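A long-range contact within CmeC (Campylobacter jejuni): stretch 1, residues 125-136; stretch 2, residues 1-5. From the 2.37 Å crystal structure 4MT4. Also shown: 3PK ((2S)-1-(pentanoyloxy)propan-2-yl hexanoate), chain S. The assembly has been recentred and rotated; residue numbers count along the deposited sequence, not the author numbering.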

# COMPACT_ATOMS: atom_id res chain seq x y z
N ASP B 125 -12.07 10.86 -38.07
CA ASP B 125 -12.04 11.49 -36.76
C ASP B 125 -12.67 12.88 -36.80
O ASP B 125 -11.99 13.88 -36.56
CB ASP B 125 -10.60 11.57 -36.24
CG ASP B 125 -10.53 11.80 -34.74
OD1 ASP B 125 -11.46 11.37 -34.03
OD2 ASP B 125 -9.55 12.42 -34.29
N LEU B 126 -13.96 12.93 -37.10
CA LEU B 126 -14.68 14.19 -37.22
C LEU B 126 -14.72 14.99 -35.92
O LEU B 126 -14.69 16.22 -35.94
CB LEU B 126 -16.12 13.93 -37.68
CG LEU B 126 -16.33 13.33 -39.07
CD1 LEU B 126 -17.79 12.92 -39.26
CD2 LEU B 126 -15.90 14.31 -40.14
N TRP B 127 -14.78 14.29 -34.79
CA TRP B 127 -15.00 14.95 -33.51
C TRP B 127 -13.82 14.77 -32.55
O TRP B 127 -13.92 15.10 -31.36
CB TRP B 127 -16.29 14.42 -32.87
CG TRP B 127 -17.40 14.26 -33.86
CD1 TRP B 127 -17.91 13.08 -34.33
CD2 TRP B 127 -18.12 15.30 -34.53
NE1 TRP B 127 -18.91 13.33 -35.23
CE2 TRP B 127 -19.06 14.69 -35.37
CE3 TRP B 127 -18.06 16.70 -34.48
CZ2 TRP B 127 -19.93 15.42 -36.17
CZ3 TRP B 127 -18.93 17.42 -35.27
CH2 TRP B 127 -19.86 16.78 -36.11
N GLY B 128 -12.71 14.26 -33.07
CA GLY B 128 -11.50 14.13 -32.28
C GLY B 128 -11.56 13.04 -31.22
O GLY B 128 -10.93 13.16 -30.17
N LYS B 129 -12.32 11.99 -31.50
CA LYS B 129 -12.37 10.84 -30.60
C LYS B 129 -11.00 10.20 -30.49
O LYS B 129 -10.57 9.80 -29.40
CB LYS B 129 -13.39 9.81 -31.11
CG LYS B 129 -13.37 8.50 -30.35
CD LYS B 129 -14.25 7.45 -31.01
CE LYS B 129 -14.13 6.11 -30.31
NZ LYS B 129 -14.93 5.05 -30.99
N TYR B 130 -10.31 10.11 -31.62
CA TYR B 130 -9.00 9.46 -31.68
C TYR B 130 -7.87 10.47 -31.50
O TYR B 130 -6.77 10.12 -31.08
CB TYR B 130 -8.85 8.71 -33.00
CG TYR B 130 -9.93 7.67 -33.21
CD1 TYR B 130 -9.87 6.43 -32.58
CD2 TYR B 130 -11.02 7.93 -34.04
CE1 TYR B 130 -10.86 5.49 -32.76
CE2 TYR B 130 -12.01 6.99 -34.23
CZ TYR B 130 -11.93 5.77 -33.59
OH TYR B 130 -12.91 4.82 -33.77
N ARG B 131 -8.15 11.73 -31.82
CA ARG B 131 -7.16 12.79 -31.62
C ARG B 131 -6.94 13.03 -30.13
O ARG B 131 -5.81 13.18 -29.68
CB ARG B 131 -7.58 14.09 -32.32
CG ARG B 131 -6.52 15.18 -32.26
CD ARG B 131 -6.89 16.38 -33.12
NE ARG B 131 -7.58 17.43 -32.36
CZ ARG B 131 -6.98 18.50 -31.86
NH1 ARG B 131 -7.68 19.41 -31.19
NH2 ARG B 131 -5.67 18.68 -32.03
N ASP B 132 -8.04 13.06 -29.38
CA ASP B 132 -7.96 13.28 -27.94
C ASP B 132 -7.52 12.02 -27.20
O ASP B 132 -6.95 12.11 -26.11
CB ASP B 132 -9.31 13.77 -27.39
CG ASP B 132 -9.62 15.20 -27.79
OD1 ASP B 132 -8.71 15.87 -28.32
OD2 ASP B 132 -10.76 15.65 -27.56
N THR B 133 -7.79 10.86 -27.78
CA THR B 133 -7.27 9.61 -27.24
C THR B 133 -5.74 9.64 -27.31
O THR B 133 -5.05 9.21 -26.38
CB THR B 133 -7.80 8.38 -28.00
OG1 THR B 133 -9.23 8.30 -27.86
CG2 THR B 133 -7.18 7.10 -27.45
N TYR B 134 -5.23 10.17 -28.41
CA TYR B 134 -3.80 10.34 -28.62
C TYR B 134 -3.22 11.39 -27.67
O TYR B 134 -2.16 11.19 -27.07
CB TYR B 134 -3.51 10.72 -30.07
CG TYR B 134 -2.08 11.16 -30.33
CD1 TYR B 134 -1.06 10.22 -30.44
CD2 TYR B 134 -1.76 12.50 -30.45
CE1 TYR B 134 0.24 10.61 -30.67
CE2 TYR B 134 -0.46 12.90 -30.68
CZ TYR B 134 0.54 11.96 -30.79
OH TYR B 134 1.84 12.35 -31.02
N ARG B 135 -3.92 12.51 -27.55
CA ARG B 135 -3.47 13.61 -26.69
C ARG B 135 -3.46 13.19 -25.22
O ARG B 135 -2.63 13.65 -24.44
CB ARG B 135 -4.36 14.84 -26.88
CG ARG B 135 -4.24 15.51 -28.24
CD ARG B 135 -5.46 16.36 -28.54
NE ARG B 135 -5.17 17.79 -28.53
CZ ARG B 135 -6.10 18.74 -28.48
NH1 ARG B 135 -7.38 18.41 -28.41
NH2 ARG B 135 -5.75 20.02 -28.49
N ALA B 136 -4.40 12.32 -24.84
CA ALA B 136 -4.46 11.81 -23.48
C ALA B 136 -3.24 10.94 -23.19
O ALA B 136 -2.65 11.02 -22.11
CB ALA B 136 -5.74 11.02 -23.26
CA1 3PK S . -11.58 15.19 -40.67
OA1 3PK S . -10.77 14.41 -41.13
CA2 3PK S . -12.79 15.40 -41.49
CA3 3PK S . -12.65 15.18 -42.95
CA4 3PK S . -13.91 15.23 -43.73
CA5 3PK S . -14.57 13.94 -44.10
CB1 3PK S . -13.48 18.55 -39.98
OB1 3PK S . -13.26 19.73 -40.11
CB2 3PK S . -12.76 17.62 -40.87
CG1 3PK S . -11.57 16.56 -38.74
OG1 3PK S . -11.12 16.27 -39.99
CG2 3PK S . -11.98 17.95 -38.57
OG2 3PK S . -13.29 18.14 -38.74
CG3 3PK S . -11.55 18.49 -37.23
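Stretch 2 (1-5) CSLSP

Stretch 2, the lipid-bearing N-terminal segment of CmeC, lies as an irregular strip, with neither helix nor strand, across the loop at Leu126-Gly128 and obliquely past the helix at Arg131, Asp132 and Arg135. Its chain runs from Leu126 and Trp127, at Cys1, to Asp132, at Ser4; Pro5 makes no contact. The backbones come closest at Trp127 and Cys1 (CA to CA 4.3 Å) and at Gly128 and Ser2 (CA to CA 4.5 Å), and the two stretches together bury 356 Å². Ser2 is extended (phi/psi -166/135), Leu3 bends the chain (-112/13), and Ser4 extends it again (-69/129).

Cys1 packs by its backbone, its CA 3.6 Å from Leu126 O, while its CB points away and its SG is bonded covalently to CG3 of 3PK. The ligand in turn approaches stretch 1, its CA2 lying 3.6 Å from Leu126 CD2. Cys1 O receives a weak hydrogen bond from Arg131 NE (3.5 Å) and a CA-H...O contact from Gly128 CA (3.1 Å); Gly128 N, 3.4 Å from Cys1 O, is at too poor an angle to bond. Gly128 has positive phi (71/31), which by itself favours glycine, and an ideal CB here would sit 2.0 Å from Cys1 O, a clash. The missing side chain thus lets the strip lie close.

Asp132 is the polar centre of the contact. Its OD2 accepts hydrogen bonds from Ser2 OG (3.0 Å) and Ser4 OG (2.6 Å), so one carboxylate oxygen ties down two serines on either side of Leu3. Its OD1 is engaged within stretch 1, in a salt bridge with Arg135 NH1 (2.9 Å). Ser2 OG also accepts a weak hydrogen bond from Ser4 N (3.3 Å), which closes a small turn around Leu3.

Leu3 N is 4.0 Å from Asp132 OD2 and 3.8 Å from Trp127 O, and its proton goes instead to water 1 (N to O 2.9 Å). That water also lies 2.8 Å from Trp127 O and 2.6 Å from Asp132 OD2, filling the gap between the stretches. Trp127 O additionally meets Ser2 CA in a CA-H...O contact (3.5 Å). Apolar packing is slight: Trp127 CB touches Leu3 CD1 at 4.5 Å.

Within stretch 1, Asp132 N donates to Gly128 O (3.0 Å), and Asp125 OD1 accepts from Tyr130 N (3.0 Å).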

# COMPACT_ATOMS: atom_id res chain seq x y z
N CYS B 1 -13.51 19.27 -34.15
CA CYS B 1 -12.38 18.35 -34.17
C CYS B 1 -11.97 17.94 -32.76
O CYS B 1 -11.02 17.19 -32.58
CB CYS B 1 -11.19 18.98 -34.90
SG CYS B 1 -11.57 19.57 -36.56
N SER B 2 -12.70 18.45 -31.77
CA SER B 2 -12.45 18.14 -30.37
C SER B 2 -13.62 18.57 -29.49
O SER B 2 -14.15 19.67 -29.65
CB SER B 2 -11.16 18.81 -29.89
OG SER B 2 -10.91 18.52 -28.53
N LEU B 3 -14.01 17.70 -28.57
CA LEU B 3 -15.06 18.02 -27.60
C LEU B 3 -14.49 18.12 -26.19
O LEU B 3 -15.23 18.15 -25.21
CB LEU B 3 -16.17 16.96 -27.65
CG LEU B 3 -16.83 16.77 -29.01
CD1 LEU B 3 -17.95 15.75 -28.91
CD2 LEU B 3 -17.34 18.09 -29.57
N SER B 4 -13.16 18.17 -26.10
CA SER B 4 -12.49 18.34 -24.82
C SER B 4 -12.73 19.74 -24.26
O SER B 4 -12.53 20.73 -24.96
CB SER B 4 -10.99 18.08 -24.97
OG SER B 4 -10.73 16.70 -25.16
N PRO B 5 -13.17 19.80 -23.00
CA PRO B 5 -13.44 21.09 -22.36
C PRO B 5 -12.16 21.87 -22.08
O PRO B 5 -11.09 21.26 -22.03
CB PRO B 5 -14.14 20.69 -21.06
CG PRO B 5 -13.58 19.35 -20.74
CD PRO B 5 -13.38 18.67 -22.08
O HOH W 1 -12.97 15.02 -28.70